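Local coordinates for protein probable glutathione S-transferase GSTU1 (Oryza sativa, PDB 1OYJ) that catalyses the conjugation of reduced glutathione to a wide range of hydrophobic electrophiles, a tau-class transferase activity linked to herbicide detoxification, at residues Gly18-Ile23 with Leu169-Ala174; Thr83-Pro88 with Gly159-Phe164; Ala102-Trp107 with Gly163-Ala168. One frame throughout, in Å; residues are numbered along the deposited sequence.

All three contacts gather around helix 164-169 of the all-helical domain. Contact 1 lies near the centre of the chain and joins the residues that follow this helix to helix 16-28 of the thioredoxin-like domain, mostly through packing on Pro171, with one bridging water. Contacts 2 and 3 share Gly163 and Phe164 at the start of the helix. Contact 2, reaching the surface at its Pro84-His85 end, ties the helix to the interdomain segment and is the one with direct hydrogen bonds between its segments. Contact 3 is buried, purely van der Waals and within the helical domain. Arg20 of contact 1 reaches Ala168 O of contact 3, while Leu87 of contact 2 packs on Ala104.

Contact 1 of 3, residues Gly18-Ile23 with Leu169-Ala174; sequences GQRCRI and LVPFTA
Pro171 lays its ring against helix 16-28, where Gln19, Arg20 and Ile23 form the facing surface. Pro171 CG sits 3.9 Å from Arg20 N and 4.0 Å from Arg20 CG, the arginine chain crossing the proline at about a right angle. Pro171 CB meets Gln19 OE1 at 3.5 Å as the two side chains run past each other in opposite directions. One turn further on, the CD1 tip of Ile23 reaches CG1 of Val170 at 3.8 Å; chi1 of 70° places that methyl between the valine backbone N and carbonyl carbon. Polar links across the pair pass through water: one molecule donates both to Gln19 OE1 (2.7 Å) and to Pro171 O (2.9 Å), while Gln19 NE2 is bound to Trp13 O. The extended Arg20 chain carries its guanidinium past Pro171 to Phe172, where Arg20 NH2 comes to 4.0 Å from Phe172 CE1 at the edge of the ring, the guanidinium and ring planes being 79° apart. The guanidinium is fixed by other partners: NE bonds to Ala168 O, and NH1 forms a salt bridge with Asp112 and a hydrogen bond with Ser69, a glutathione-binding residue. This is the interdomain interface of the glutathione transferase fold, the first helix of the thioredoxin-like domain packed on the helical domain beside the glutathione site.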
# COMPACT_ATOMS: atom_id res chain seq x y z
N GLY A 18 -3.11 6.36 13.08
CA GLY A 18 -2.66 7.69 13.51
C GLY A 18 -1.52 7.57 14.53
O GLY A 18 -0.55 8.26 14.49
N GLN A 19 -1.56 6.57 15.37
CA GLN A 19 -0.46 6.34 16.27
C GLN A 19 0.90 6.12 15.56
O GLN A 19 1.91 6.52 16.07
CB GLN A 19 -0.79 5.22 17.23
CG GLN A 19 -1.87 5.65 18.30
CD GLN A 19 -2.51 4.44 18.90
OE1 GLN A 19 -2.07 3.37 18.63
NE2 GLN A 19 -3.60 4.61 19.68
N ARG A 20 0.91 5.44 14.40
CA ARG A 20 2.07 5.37 13.65
C ARG A 20 2.73 6.72 13.43
O ARG A 20 3.94 6.82 13.56
CB ARG A 20 1.90 4.75 12.25
CG ARG A 20 1.40 3.35 12.21
CD ARG A 20 0.95 2.92 10.84
NE ARG A 20 0.73 1.50 10.77
CZ ARG A 20 0.32 0.86 9.70
NH1 ARG A 20 -0.14 1.52 8.64
NH2 ARG A 20 0.33 -0.46 9.69
N CYS A 21 1.95 7.67 12.96
CA CYS A 21 2.48 8.92 12.59
C CYS A 21 2.89 9.67 13.86
O CYS A 21 3.85 10.44 13.87
CB CYS A 21 1.41 9.74 11.88
SG CYS A 21 0.59 8.92 10.53
N ARG A 22 2.13 9.50 14.95
CA ARG A 22 2.58 10.13 16.23
C ARG A 22 3.99 9.64 16.66
O ARG A 22 4.85 10.48 17.06
CB ARG A 22 1.62 9.91 17.43
CG ARG A 22 0.19 10.58 17.20
CD ARG A 22 -0.93 10.14 18.18
NE ARG A 22 -2.07 9.59 17.53
CZ ARG A 22 -3.02 8.94 18.15
NH1 ARG A 22 -4.00 8.42 17.47
NH2 ARG A 22 -2.94 8.75 19.45
N ILE A 23 4.17 8.32 16.67
CA ILE A 23 5.47 7.72 17.07
C ILE A 23 6.58 8.18 16.15
O ILE A 23 7.66 8.48 16.60
CB ILE A 23 5.31 6.20 17.08
CG1 ILE A 23 4.40 5.82 18.26
CG2 ILE A 23 6.61 5.44 17.14
CD1 ILE A 23 3.86 4.37 18.07
N LEU A 169 3.93 -1.65 12.72
CA LEU A 169 3.30 -2.76 13.43
C LEU A 169 3.07 -2.40 14.93
O LEU A 169 2.13 -2.89 15.56
CB LEU A 169 4.27 -3.97 13.42
CG LEU A 169 3.76 -5.24 14.12
CD1 LEU A 169 2.41 -5.67 13.64
CD2 LEU A 169 4.75 -6.37 13.94
N VAL A 170 3.93 -1.54 15.48
CA VAL A 170 3.92 -1.39 16.98
C VAL A 170 2.61 -0.97 17.61
O VAL A 170 2.29 -1.47 18.67
CB VAL A 170 5.07 -0.60 17.50
CG1 VAL A 170 4.98 0.81 17.17
CG2 VAL A 170 5.31 -0.85 19.02
N PRO A 171 1.81 -0.11 16.97
CA PRO A 171 0.52 0.21 17.59
C PRO A 171 -0.38 -0.99 17.83
O PRO A 171 -1.12 -1.04 18.82
CB PRO A 171 -0.10 1.24 16.67
CG PRO A 171 1.13 1.83 15.91
CD PRO A 171 2.04 0.66 15.74
N PHE A 172 -0.26 -2.01 17.01
CA PHE A 172 -1.08 -3.15 17.20
C PHE A 172 -0.67 -3.98 18.42
O PHE A 172 -1.47 -4.80 18.89
CB PHE A 172 -1.13 -4.00 15.90
CG PHE A 172 -1.78 -3.30 14.77
CD1 PHE A 172 -1.03 -2.64 13.78
CD2 PHE A 172 -3.15 -3.23 14.69
CE1 PHE A 172 -1.73 -1.99 12.77
CE2 PHE A 172 -3.75 -2.57 13.71
CZ PHE A 172 -3.07 -1.96 12.76
N THR A 173 0.54 -3.75 18.93
CA THR A 173 0.94 -4.44 20.16
C THR A 173 -0.04 -4.07 21.31
O THR A 173 -0.25 -4.84 22.23
CB THR A 173 2.34 -4.17 20.59
OG1 THR A 173 2.55 -2.78 20.97
CG2 THR A 173 3.32 -4.55 19.48
N ALA A 174 -0.67 -2.90 21.23
CA ALA A 174 -1.64 -2.54 22.22
C ALA A 174 -2.98 -3.31 22.14
O ALA A 174 -3.76 -3.25 23.09
CB ALA A 174 -1.95 -1.08 22.17
O HOH W 1 -3.25 0.96 19.03

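Contact 2 of 3, residues Thr83-Pro88 with Gly159-Phe164; sequences TPHLLP and GGRLGF
His85 O is gripped end-on by both terminal nitrogens of Arg161, NH2 at 2.9 Å and NH1 at 3.1 Å. NH1 lies on a lone pair in the carbonyl plane, whereas NH2 stands 41° above that plane; the oxygen itself stays close to the guanidinium plane. The grip joins residues 83-88, part of the linker between the two domains of the glutathione transferase fold, to the loop that leads into helix 164-169. Arg161 NH1 also stands 3.5 Å above the centre of the imidazole of the same His85, with the guanidinium turned 84° from the ring plane, nearly upright on its face. Pro84 CB covers one face of the guanidinium, off toward the rim, 3.5 Å from Arg161 NH2. The charged group is thus pinned by a carbonyl, a ring and a proline at the more exposed end of the contact.

Toward the interior, Leu86 O accepts from Phe164 N at 2.8 Å. Gly163 is the N-cap residue, and the linker carbonyl therefore takes up an amide of the first helical turn. The linker is also held by helix 69-79, where the Asp77 carboxylate accepts from Leu86 N and Leu87 N. The apolar half is built on Phe164. Leu86 CB lies near the plane of the ring, at its edge, and packs on Phe164 CB. Leu87 crosses over a ring face: Leu87 CD2 touches Phe164 CB at 3.4 Å, and Leu87 CD1 makes a CH-pi contact 4.2 Å from the centroid of the Phe164 ring, only 9° off its normal.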
# COMPACT_ATOMS: atom_id res chain seq x y z
N THR A 83 16.31 14.26 10.07
CA THR A 83 15.87 13.45 11.21
C THR A 83 16.17 11.97 11.03
O THR A 83 16.38 11.51 9.92
CB THR A 83 14.37 13.65 11.39
OG1 THR A 83 13.62 13.14 10.24
CG2 THR A 83 14.05 15.14 11.52
N PRO A 84 16.26 11.20 12.12
CA PRO A 84 16.57 9.79 11.98
C PRO A 84 15.55 9.14 11.05
O PRO A 84 14.37 9.43 11.15
CB PRO A 84 16.49 9.24 13.41
CG PRO A 84 16.44 10.39 14.29
CD PRO A 84 16.11 11.60 13.52
N HIS A 85 16.03 8.31 10.14
CA HIS A 85 15.25 7.79 9.04
C HIS A 85 14.54 6.49 9.42
O HIS A 85 15.06 5.71 10.20
CB HIS A 85 16.15 7.55 7.82
CG HIS A 85 17.27 6.59 8.10
ND1 HIS A 85 18.53 7.01 8.45
CD2 HIS A 85 17.29 5.23 8.16
CE1 HIS A 85 19.28 5.95 8.71
NE2 HIS A 85 18.56 4.86 8.50
N LEU A 86 13.37 6.28 8.87
CA LEU A 86 12.62 5.03 9.09
C LEU A 86 13.05 3.98 8.06
O LEU A 86 13.04 2.80 8.34
CB LEU A 86 11.12 5.27 8.97
CG LEU A 86 10.53 6.03 10.15
CD1 LEU A 86 9.09 6.36 9.81
CD2 LEU A 86 10.70 5.26 11.40
N LEU A 87 13.40 4.45 6.86
CA LEU A 87 13.91 3.58 5.82
C LEU A 87 15.31 4.04 5.51
O LEU A 87 15.61 5.21 5.57
CB LEU A 87 13.05 3.72 4.58
CG LEU A 87 11.61 3.20 4.67
CD1 LEU A 87 10.79 3.73 3.58
CD2 LEU A 87 11.63 1.75 4.69
N PRO A 88 16.20 3.13 5.13
CA PRO A 88 17.58 3.55 4.85
C PRO A 88 17.60 4.40 3.61
O PRO A 88 16.88 4.07 2.69
CB PRO A 88 18.32 2.24 4.56
CG PRO A 88 17.31 1.13 4.69
CD PRO A 88 15.95 1.70 4.90
N GLY A 159 20.73 -0.68 14.03
CA GLY A 159 20.51 0.71 14.33
C GLY A 159 20.09 0.92 15.77
O GLY A 159 20.22 2.04 16.28
N GLY A 160 19.58 -0.13 16.43
CA GLY A 160 19.10 -0.02 17.79
C GLY A 160 17.86 0.86 17.96
O GLY A 160 17.53 1.22 19.06
N ARG A 161 17.16 1.23 16.89
CA ARG A 161 15.94 2.01 17.03
C ARG A 161 14.85 1.59 16.04
O ARG A 161 15.08 0.78 15.15
CB ARG A 161 16.24 3.50 16.90
CG ARG A 161 16.60 3.94 15.55
CD ARG A 161 17.26 5.40 15.48
NE ARG A 161 17.83 5.55 14.16
CZ ARG A 161 17.10 5.71 13.02
NH1 ARG A 161 17.71 5.82 11.85
NH2 ARG A 161 15.76 5.85 13.04
N LEU A 162 13.65 2.13 16.21
CA LEU A 162 12.53 1.76 15.40
C LEU A 162 12.74 2.08 13.92
O LEU A 162 13.20 3.13 13.57
CB LEU A 162 11.28 2.46 15.90
CG LEU A 162 10.88 2.13 17.36
CD1 LEU A 162 9.82 3.09 17.74
CD2 LEU A 162 10.38 0.72 17.58
N GLY A 163 12.49 1.09 13.07
CA GLY A 163 12.46 1.26 11.64
C GLY A 163 11.00 1.38 11.12
O GLY A 163 9.97 1.23 11.89
N PHE A 164 10.93 1.58 9.81
CA PHE A 164 9.63 1.61 9.11
C PHE A 164 8.63 0.51 9.50
O PHE A 164 7.52 0.78 9.87
CB PHE A 164 9.87 1.52 7.62
CG PHE A 164 8.69 1.85 6.76
CD1 PHE A 164 8.13 3.07 6.77
CD2 PHE A 164 8.23 0.95 5.82
CE1 PHE A 164 7.03 3.36 5.90
CE2 PHE A 164 7.22 1.29 4.89
CZ PHE A 164 6.58 2.45 5.00

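Contact 3 of 3, residues Ala102-Trp107 with Gly163-Ala168; sequences ATARFW and GFVDVA
The Phe164 ring turns its edge to helix 97-124: CD2 lies 3.8 Å from Ala104 O, which is close to the ring plane, and CE2 lies 4.1 Å from Arg105 CA. The indole of Trp107 carries Phe106 CE2 over the centre of one face, 3.8 Å above the plane, and packs against helix 127-148; the part of Trp107 that meets the facing helix is CB, 3.8 Å from Val165 CG2. Val165 CG2, anti to the valine's carbonyl carbon, also touches Ala104 O at 3.3 Å. Ala104 CB lies 4.1 Å from the same Val165 CG2. Within the helical domain of the glutathione transferase fold, these two segments run nearly parallel, 12° apart, with 9.1 Å between their axes. The start of the second is secured by Asp166, whose OD2 accepts from Gly163 N at 2.8 Å on the anti side of the carboxylate; this is the N3-side-chain half of a capping box, Gly163 having no side chain to make the other. OD1 of Asp166 binds Phe154 N and Trp197 NE1. The Arg105 side chain leaves the backbone away from helix 164-169; its NE bonds to Gln74, and its NH2 forms a salt bridge with Asp78 of the second subunit.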
# COMPACT_ATOMS: atom_id res chain seq x y z
N ALA A 102 12.86 -2.24 -0.15
CA ALA A 102 11.80 -3.00 -0.76
C ALA A 102 11.24 -3.99 0.28
O ALA A 102 10.07 -4.18 0.37
CB ALA A 102 12.29 -3.72 -2.04
N THR A 103 12.13 -4.67 1.00
CA THR A 103 11.71 -5.58 2.05
C THR A 103 10.87 -4.91 3.13
O THR A 103 9.79 -5.39 3.54
CB THR A 103 13.04 -6.28 2.61
OG1 THR A 103 13.50 -7.21 1.63
CG2 THR A 103 12.77 -7.15 3.85
N ALA A 104 11.28 -3.73 3.52
CA ALA A 104 10.51 -2.96 4.49
C ALA A 104 9.15 -2.53 3.96
O ALA A 104 8.17 -2.66 4.68
CB ALA A 104 11.34 -1.81 4.99
N ARG A 105 9.06 -2.11 2.71
CA ARG A 105 7.76 -1.78 2.18
C ARG A 105 6.87 -3.00 2.05
O ARG A 105 5.71 -2.90 2.31
CB ARG A 105 7.77 -1.00 0.90
CG ARG A 105 8.58 0.33 0.94
CD ARG A 105 8.67 1.03 -0.47
NE ARG A 105 9.10 2.44 -0.41
CZ ARG A 105 10.17 2.95 -0.98
NH1 ARG A 105 10.46 4.22 -0.73
NH2 ARG A 105 10.94 2.25 -1.80
N PHE A 106 7.44 -4.14 1.65
CA PHE A 106 6.68 -5.35 1.56
C PHE A 106 5.99 -5.69 2.95
O PHE A 106 4.82 -5.99 3.01
CB PHE A 106 7.60 -6.53 1.13
CG PHE A 106 6.90 -7.83 1.09
CD1 PHE A 106 6.27 -8.25 -0.04
CD2 PHE A 106 6.82 -8.59 2.22
CE1 PHE A 106 5.47 -9.43 -0.06
CE2 PHE A 106 6.09 -9.74 2.24
CZ PHE A 106 5.39 -10.18 1.07
N TRP A 107 6.77 -5.63 4.01
CA TRP A 107 6.31 -6.08 5.34
C TRP A 107 5.33 -5.01 5.93
O TRP A 107 4.41 -5.33 6.65
CB TRP A 107 7.51 -6.40 6.19
CG TRP A 107 7.99 -7.88 5.84
CD1 TRP A 107 9.08 -8.25 5.13
CD2 TRP A 107 7.22 -9.05 6.02
NE1 TRP A 107 9.09 -9.62 4.92
CE2 TRP A 107 7.96 -10.14 5.47
CE3 TRP A 107 6.03 -9.32 6.67
CZ2 TRP A 107 7.53 -11.46 5.56
CZ3 TRP A 107 5.56 -10.68 6.72
CH2 TRP A 107 6.34 -11.72 6.16
N GLY A 163 12.49 1.09 13.07
CA GLY A 163 12.46 1.26 11.64
C GLY A 163 11.00 1.38 11.12
O GLY A 163 9.97 1.23 11.89
N PHE A 164 10.93 1.58 9.81
CA PHE A 164 9.63 1.61 9.11
C PHE A 164 8.63 0.51 9.50
O PHE A 164 7.52 0.78 9.87
CB PHE A 164 9.87 1.52 7.62
CG PHE A 164 8.69 1.85 6.76
CD1 PHE A 164 8.13 3.07 6.77
CD2 PHE A 164 8.23 0.95 5.82
CE1 PHE A 164 7.03 3.36 5.90
CE2 PHE A 164 7.22 1.29 4.89
CZ PHE A 164 6.58 2.45 5.00
N VAL A 165 9.01 -0.75 9.43
CA VAL A 165 8.10 -1.81 9.80
C VAL A 165 7.81 -1.81 11.24
O VAL A 165 6.67 -2.09 11.62
CB VAL A 165 8.66 -3.22 9.39
CG1 VAL A 165 7.74 -4.32 9.79
CG2 VAL A 165 8.83 -3.28 7.86
N ASP A 166 8.82 -1.53 12.08
CA ASP A 166 8.58 -1.50 13.51
C ASP A 166 7.44 -0.49 13.82
O ASP A 166 6.54 -0.78 14.56
CB ASP A 166 9.75 -1.13 14.30
CG ASP A 166 10.93 -2.10 14.10
OD1 ASP A 166 10.89 -3.26 14.59
OD2 ASP A 166 11.95 -1.67 13.51
N VAL A 167 7.56 0.69 13.25
CA VAL A 167 6.56 1.71 13.43
C VAL A 167 5.23 1.31 12.89
O VAL A 167 4.19 1.53 13.54
CB VAL A 167 7.08 3.07 12.98
CG1 VAL A 167 5.98 4.13 13.16
CG2 VAL A 167 8.24 3.51 13.85
N ALA A 168 5.18 0.71 11.72
CA ALA A 168 3.89 0.26 11.17
C ALA A 168 3.18 -0.76 12.07
O ALA A 168 1.96 -0.76 12.13
CB ALA A 168 4.09 -0.34 9.83